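Local coordinates for putative Lipoprotein (Shewanella oneidensis, PDB 3U24) that is a putative lipoprotein of unknown function that binds zinc and is probably related in fold to zinc metallopeptidases, at residues K271-G276 / T445-L450; N398-Q403 / W462-K467. All blocks are in the same frame, centred on the assembly; numbering follows the deposited sequence. Where two conformers were deposited one is given.

Contact 1. Residues K271-G276 / T445-L450. With ZN (zinc ion), chain L.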
loop_
_atom_site.group_PDB
_atom_site.type_symbol
_atom_site.label_atom_id
_atom_site.label_comp_id
_atom_site.label_asym_id
_atom_site.label_seq_id
_atom_site.Cartn_x
_atom_site.Cartn_y
_atom_site.Cartn_z
ATOM N N LYS A 271 -15.754 -9.571 -13.307
ATOM C CA LYS A 271 -14.836 -10.370 -14.132
ATOM C C LYS A 271 -15.541 -10.848 -15.381
ATOM O O LYS A 271 -15.068 -10.639 -16.469
ATOM C CB LYS A 271 -14.244 -11.554 -13.353
ATOM C CG LYS A 271 -13.310 -12.439 -14.177
ATOM C CD LYS A 271 -12.819 -13.671 -13.421
ATOM C CE LYS A 271 -13.887 -14.747 -13.210
ATOM N NZ LYS A 271 -14.200 -15.621 -14.376
ATOM N N ASP A 272 -16.712 -11.423 -15.220
ATOM C CA ASP A 272 -17.489 -11.861 -16.381
ATOM C C ASP A 272 -17.890 -10.730 -17.327
ATOM O O ASP A 272 -17.747 -10.890 -18.534
ATOM C CB ASP A 272 -18.729 -12.684 -15.957
ATOM C CG ASP A 272 -18.353 -13.999 -15.239
ATOM O OD1 ASP A 272 -17.242 -14.524 -15.481
ATOM O OD2 ASP A 272 -19.174 -14.532 -14.450
ATOM N N ARG A 273 -18.385 -9.623 -16.787
ATOM C CA ARG A 273 -18.794 -8.481 -17.610
ATOM C C ARG A 273 -17.593 -7.968 -18.436
ATOM O O ARG A 273 -17.698 -7.778 -19.653
ATOM C CB ARG A 273 -19.387 -7.336 -16.733
ATOM C CG ARG A 273 -19.576 -5.978 -17.456
ATOM C CD ARG A 273 -19.952 -4.750 -16.580
ATOM N NE ARG A 273 -18.865 -4.283 -15.687
ATOM C CZ ARG A 273 -17.807 -3.555 -16.048
ATOM N NH1 ARG A 273 -16.902 -3.248 -15.113
ATOM N NH2 ARG A 273 -17.650 -3.148 -17.317
ATOM N N VAL A 274 -16.452 -7.786 -17.769
ATOM C CA VAL A 274 -15.244 -7.242 -18.403
ATOM C C VAL A 274 -14.748 -8.176 -19.525
ATOM O O VAL A 274 -14.581 -7.731 -20.649
ATOM C CB VAL A 274 -14.121 -6.913 -17.371
ATOM C CG1 VAL A 274 -12.787 -6.702 -18.082
ATOM C CG2 VAL A 274 -14.490 -5.683 -16.511
ATOM N N GLN A 275 -14.598 -9.469 -19.229
ATOM C CA GLN A 275 -14.200 -10.470 -20.230
ATOM C C GLN A 275 -15.140 -10.514 -21.452
ATOM O O GLN A 275 -14.680 -10.621 -22.578
ATOM C CB GLN A 275 -14.074 -11.873 -19.612
ATOM C CG GLN A 275 -12.891 -12.039 -18.648
ATOM C CD GLN A 275 -12.865 -13.385 -17.931
ATOM O OE1 GLN A 275 -13.868 -14.068 -17.846
ATOM N NE2 GLN A 275 -11.721 -13.757 -17.406
ATOM N N GLY A 276 -16.443 -10.387 -21.217
ATOM C CA GLY A 276 -17.437 -10.331 -22.290
ATOM C C GLY A 276 -17.216 -9.126 -23.182
ATOM O O GLY A 276 -17.273 -9.263 -24.403
ATOM N N THR A 445 -10.441 6.885 -11.566
ATOM C CA THR A 445 -10.152 7.893 -12.599
ATOM C C THR A 445 -9.860 7.309 -13.981
ATOM O O THR A 445 -10.181 7.918 -15.003
ATOM C CB THR A 445 -9.051 8.892 -12.211
ATOM O OG1 THR A 445 -7.816 8.199 -12.049
ATOM C CG2 THR A 445 -9.442 9.674 -10.974
ATOM N N GLU A 446 -9.290 6.117 -14.012
ATOM C CA GLU A 446 -9.035 5.454 -15.270
ATOM C C GLU A 446 -10.364 5.234 -16.038
ATOM O O GLU A 446 -10.502 5.585 -17.213
ATOM C CB GLU A 446 -8.318 4.119 -15.037
ATOM C CG GLU A 446 -7.120 4.191 -14.100
ATOM C CD GLU A 446 -6.682 2.828 -13.564
ATOM O OE1 GLU A 446 -7.330 1.815 -13.900
ATOM O OE2 GLU A 446 -5.692 2.766 -12.798
ATOM N N ARG A 447 -11.347 4.701 -15.343
ATOM C CA ARG A 447 -12.620 4.415 -15.953
ATOM C C ARG A 447 -13.345 5.702 -16.354
ATOM O O ARG A 447 -13.813 5.851 -17.491
ATOM C CB ARG A 447 -13.429 3.537 -14.998
ATOM C CG ARG A 447 -14.912 3.420 -15.259
ATOM C CD ARG A 447 -15.268 2.574 -16.438
ATOM N NE ARG A 447 -14.906 1.177 -16.180
ATOM C CZ ARG A 447 -15.431 0.106 -16.795
ATOM N NH1 ARG A 447 -16.387 0.242 -17.739
ATOM N NH2 ARG A 447 -14.981 -1.104 -16.435
HETATM N N MSE A 448 -13.413 6.637 -15.415
HETATM C CA MSE A 448 -14.083 7.925 -15.635
HETATM C C MSE A 448 -13.459 8.652 -16.830
HETATM O O MSE A 448 -14.179 9.122 -17.678
HETATM C CB MSE A 448 -13.993 8.777 -14.367
HETATM C CG MSE A 448 -14.672 10.117 -14.440
HETATM SE SE MSE A 448 -13.415 11.434 -15.140
HETATM C CE MSE A 448 -12.173 11.523 -13.605
HETATM N N MSE A 449 -12.129 8.735 -16.913
HETATM C CA MSE A 449 -11.500 9.410 -18.090
HETATM C C MSE A 449 -11.888 8.795 -19.444
HETATM O O MSE A 449 -12.167 9.526 -20.378
HETATM C CB MSE A 449 -9.979 9.416 -17.999
HETATM C CG MSE A 449 -9.467 10.248 -16.867
HETATM SE SE MSE A 449 -9.489 12.159 -17.314
HETATM C CE MSE A 449 -7.688 12.227 -18.193
ATOM N N LEU A 450 -11.889 7.467 -19.527
ATOM C CA LEU A 450 -12.291 6.808 -20.745
ATOM C C LEU A 450 -13.764 7.039 -21.015
ATOM O O LEU A 450 -14.149 7.337 -22.159
ATOM C CB LEU A 450 -12.000 5.304 -20.721
ATOM C CG LEU A 450 -10.558 4.795 -20.741
ATOM C CD1 LEU A 450 -10.547 3.271 -20.906
ATOM C CD2 LEU A 450 -9.806 5.390 -21.870
HETATM ZN ZN ZN L . -17.919 -16.373 -13.791
HETATM O O HOH W 1 -16.791 -16.908 -15.165
HETATM O O HOH W 2 -18.347 -17.449 -11.827
HETATM O O HOH W 3 -16.753 -15.534 -12.856
#

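Contact 2. Residues N398-Q403 / W462-K467. With ZN (zinc ion), chain I; ZN (zinc ion), chain G.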
loop_
_atom_site.group_PDB
_atom_site.type_symbol
_atom_site.label_atom_id
_atom_site.label_comp_id
_atom_site.label_asym_id
_atom_site.label_seq_id
_atom_site.Cartn_x
_atom_site.Cartn_y
_atom_site.Cartn_z
ATOM N N ASN A 398 2.800 -0.370 -22.418
ATOM C CA ASN A 398 2.726 -0.138 -23.845
ATOM C C ASN A 398 2.010 1.196 -24.233
ATOM O O ASN A 398 1.738 2.027 -23.393
ATOM C CB ASN A 398 2.087 -1.384 -24.471
ATOM C CG ASN A 398 0.690 -1.641 -23.949
ATOM O OD1 ASN A 398 -0.166 -0.770 -24.088
ATOM N ND2 ASN A 398 0.454 -2.825 -23.301
ATOM N N HIS A 399 1.743 1.427 -25.507
ATOM C CA HIS A 399 1.230 2.729 -25.979
ATOM C C HIS A 399 -0.015 3.142 -25.224
ATOM O O HIS A 399 -0.197 4.314 -24.887
ATOM C CB HIS A 399 0.927 2.622 -27.479
ATOM C CG HIS A 399 0.279 3.856 -28.070
ATOM N ND1 HIS A 399 0.972 5.002 -28.309
ATOM C CD2 HIS A 399 -1.013 4.085 -28.496
ATOM C CE1 HIS A 399 0.150 5.913 -28.824
ATOM N NE2 HIS A 399 -1.070 5.356 -28.927
ATOM N N TRP A 400 -0.887 2.183 -24.951
ATOM C CA TRP A 400 -2.096 2.442 -24.186
ATOM C C TRP A 400 -1.931 2.412 -22.685
ATOM O O TRP A 400 -2.423 3.318 -21.986
ATOM C CB TRP A 400 -3.183 1.494 -24.609
ATOM C CG TRP A 400 -3.474 1.593 -26.101
ATOM C CD1 TRP A 400 -4.334 2.474 -26.730
ATOM C CD2 TRP A 400 -2.874 0.817 -27.192
ATOM N NE1 TRP A 400 -4.339 2.268 -28.083
ATOM C CE2 TRP A 400 -3.489 1.290 -28.419
ATOM C CE3 TRP A 400 -1.919 -0.159 -27.265
ATOM C CZ2 TRP A 400 -3.141 0.792 -29.656
ATOM C CZ3 TRP A 400 -1.604 -0.691 -28.498
ATOM C CH2 TRP A 400 -2.201 -0.223 -29.668
ATOM N N ILE A 401 -1.243 1.410 -22.162
ATOM C CA ILE A 401 -1.181 1.229 -20.720
ATOM C C ILE A 401 -0.374 2.358 -20.083
ATOM O O ILE A 401 -0.664 2.749 -18.974
ATOM C CB ILE A 401 -0.611 -0.148 -20.322
ATOM C CG1 ILE A 401 -1.591 -1.286 -20.677
ATOM C CG2 ILE A 401 -0.175 -0.203 -18.869
ATOM C CD1 ILE A 401 -2.956 -1.266 -20.032
ATOM N N LEU A 402 0.633 2.878 -20.770
ATOM C CA LEU A 402 1.397 3.999 -20.261
ATOM C C LEU A 402 0.509 5.245 -20.002
ATOM O O LEU A 402 0.724 5.965 -19.059
ATOM C CB LEU A 402 2.543 4.327 -21.218
ATOM C CG LEU A 402 3.478 5.456 -20.771
ATOM C CD1 LEU A 402 3.997 5.204 -19.335
ATOM C CD2 LEU A 402 4.603 5.676 -21.784
ATOM N N GLN A 403 -0.513 5.449 -20.838
ATOM C CA GLN A 403 -1.424 6.572 -20.694
ATOM C C GLN A 403 -2.333 6.329 -19.469
ATOM O O GLN A 403 -2.488 7.186 -18.605
ATOM C CB GLN A 403 -2.256 6.727 -21.960
ATOM C CG GLN A 403 -1.483 7.077 -23.235
ATOM C CD GLN A 403 -2.428 7.170 -24.439
ATOM O OE1 GLN A 403 -3.312 8.027 -24.458
ATOM N NE2 GLN A 403 -2.271 6.283 -25.424
ATOM N N TRP A 462 -9.699 0.703 -25.019
ATOM C CA TRP A 462 -10.625 -0.005 -24.122
ATOM C C TRP A 462 -10.194 -1.419 -23.809
ATOM O O TRP A 462 -10.276 -1.865 -22.657
ATOM C CB TRP A 462 -12.055 0.048 -24.643
ATOM C CG TRP A 462 -12.665 1.387 -24.300
ATOM C CD1 TRP A 462 -12.387 2.622 -24.878
ATOM C CD2 TRP A 462 -13.620 1.678 -23.244
ATOM N NE1 TRP A 462 -13.083 3.612 -24.269
ATOM C CE2 TRP A 462 -13.846 3.111 -23.283
ATOM C CE3 TRP A 462 -14.287 0.918 -22.306
ATOM C CZ2 TRP A 462 -14.719 3.737 -22.415
ATOM C CZ3 TRP A 462 -15.159 1.555 -21.421
ATOM C CH2 TRP A 462 -15.372 2.929 -21.477
ATOM N N LEU A 463 -9.698 -2.129 -24.807
ATOM C CA LEU A 463 -9.277 -3.500 -24.602
ATOM C C LEU A 463 -8.150 -3.558 -23.572
ATOM O O LEU A 463 -8.177 -4.409 -22.674
ATOM C CB LEU A 463 -8.837 -4.121 -25.930
ATOM C CG LEU A 463 -8.333 -5.560 -25.921
ATOM C CD1 LEU A 463 -9.405 -6.485 -25.364
ATOM C CD2 LEU A 463 -7.894 -5.973 -27.326
HETATM N N MSE A 464 -7.175 -2.650 -23.715
HETATM C CA MSE A 464 -6.030 -2.595 -22.852
HETATM C C MSE A 464 -6.427 -2.153 -21.450
HETATM O O MSE A 464 -5.951 -2.722 -20.480
HETATM C CB MSE A 464 -4.941 -1.671 -23.409
HETATM C CG MSE A 464 -4.231 -2.175 -24.659
HETATM SE SE MSE A 464 -3.346 -3.983 -24.481
HETATM C CE MSE A 464 -2.630 -3.856 -22.752
ATOM N N TYR A 465 -7.303 -1.161 -21.350
ATOM C CA TYR A 465 -7.880 -0.785 -20.068
ATOM C C TYR A 465 -8.536 -1.979 -19.357
ATOM O O TYR A 465 -8.355 -2.191 -18.153
ATOM C CB TYR A 465 -8.927 0.334 -20.207
ATOM C CG TYR A 465 -9.792 0.424 -18.965
ATOM C CD1 TYR A 465 -9.270 0.917 -17.773
ATOM C CD2 TYR A 465 -11.064 -0.048 -18.953
ATOM C CE1 TYR A 465 -10.038 1.000 -16.622
ATOM C CE2 TYR A 465 -11.829 -0.017 -17.812
ATOM C CZ TYR A 465 -11.315 0.521 -16.638
ATOM O OH TYR A 465 -12.066 0.553 -15.483
ATOM N N TYR A 466 -9.325 -2.742 -20.090
ATOM C CA TYR A 466 -9.969 -3.883 -19.492
ATOM C C TYR A 466 -8.976 -4.915 -18.931
ATOM O O TYR A 466 -9.225 -5.465 -17.849
ATOM C CB TYR A 466 -10.914 -4.534 -20.469
ATOM C CG TYR A 466 -12.219 -3.791 -20.699
ATOM C CD1 TYR A 466 -12.968 -3.315 -19.647
ATOM C CD2 TYR A 466 -12.737 -3.647 -21.991
ATOM C CE1 TYR A 466 -14.194 -2.698 -19.858
ATOM C CE2 TYR A 466 -13.925 -2.986 -22.223
ATOM C CZ TYR A 466 -14.665 -2.540 -21.153
ATOM O OH TYR A 466 -15.848 -1.903 -21.374
ATOM N N LYS A 467 -7.843 -5.148 -19.599
ATOM C CA LYS A 467 -6.879 -6.112 -19.061
ATOM C C LYS A 467 -6.349 -5.585 -17.729
ATOM O O LYS A 467 -6.203 -6.343 -16.742
ATOM C CB LYS A 467 -5.704 -6.410 -20.021
ATOM C CG LYS A 467 -4.533 -7.137 -19.362
ATOM C CD LYS A 467 -3.290 -7.177 -20.236
ATOM C CE LYS A 467 -2.100 -7.892 -19.568
ATOM N NZ LYS A 467 -1.203 -6.938 -18.806
HETATM ZN ZN ZN I . 3.310 5.507 -27.947
HETATM ZN ZN ZN G . -2.728 6.265 -29.732
HETATM O O HOH W 4 -4.069 6.174 -27.938
HETATM O O HOH W 5 -3.789 4.748 -30.931
HETATM O O HOH W 6 3.944 5.368 -25.818
#

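Contact 1. Residues K271-G276 / T445-L450
Arg273 and Arg447 both leave their helices with CG swung opposite the backbone N (chi1 168° and 164°), but their arms then differ: Arg273 bends only at chi3, Arg447 at both chi2 and chi3. The two side chains approach from opposite directions and meet at their guanidinium ends, whose planes stand 63° apart. NH2 of Arg447 lies near the plane of the Arg273 group, at the edge, 3.2 Å from Arg273 NH1 and 3.5 Å from Arg273 NH2. These are all donors, so the approach is one of like charges and contributes no bond of its own; because Arg273 was deposited in two conformers, its closeness is tentative. Compensation lies elsewhere. Arg273 NE pairs with Asp270, while Arg447 NE bonds to Tyr465 OH and its side chain packs on Tyr528 and Tyr532, which probably helps hold the buried arginine in place. Neighbouring Asp272 grips a zinc ion through both carboxylate oxygens, OD2 at 2.3 Å and OD1 at 2.6 Å, and three modelled waters also lie within bonding range of the metal. Lys271 NZ, joined to Asp272 OD1 by a weak, 3.4 Å salt bridge and donating to a zinc-bound water, also forms a salt bridge with Glu499, which accepts from Gln275 NE2 as well. On the helix of Arg447, Glu446 OE2 bonds to His408 ND1 and probably orients this ligand of a second zinc, which His414 and Glu439 also bind, an arrangement consistent with metallopeptidases of the gluzincin type, where two histidines and a glutamate from a later helix hold the metal.

Contact 2. Residues N398-Q403 / W462-K467
Met464, present as selenomethionine, is wedged among Ile401, Trp400 and Asn398 and has the most surface covered here. Its chain folds back at chi2 and chi3 (-57° and -40°), which turns CE toward Ile401 and Asn398. CE sits 3.5 Å from Ile401 CG1, tighter than usual for two carbons, and Ile401 CD1 reaches to 3.4 Å from the backbone Met464 O. Trp400 crosses Met464 at about a right angle; their CB atoms are 3.8 Å apart. From the opposite direction Asn398 brings ND2 to 3.3 Å from Met464 CE. That nitrogen donates to Arg395 O, while Asn398 OD1 caps the turn leading into the helix: Ile401 N binds it at 3.1 Å, nearly straight at 167° but from above the carbonyl plane, and Trp400 N more weakly. Replacing Asn398 by alanine removes both amide atoms and would probably leave Ile401 N and Trp400 N without their cap, take a donor from Arg395 O, and open a gap beside the Met464 methyl. The capped turn also carries His399, which binds one zinc ion through ND1 and another through NE2. Attraction between the two segments is probably mainly dispersive, with shape rather than charge setting the fit.

In the fold
The two contacts lie about 11 Å apart, centre to centre, on the same side of the chain's centre, and their segments alternate along the sequence: 271-276, 398-403, 445-450, 462-467. Helices 435-451 and 459-485 follow one another in the chain and join the contacts directly. Leu450 CD1 packs 3.4 Å from Tyr465 CB, Leu450 also rests on Trp462, and Val274 meets Tyr466. Helix 459-485 thus lies against both helix 260-289 and helix 435-451 while facing segment 398-403 with Met464. Helices 401-409 and 435-451 both contribute to one of the protein's zinc sites, so this helical assembly probably helps frame the metal centre.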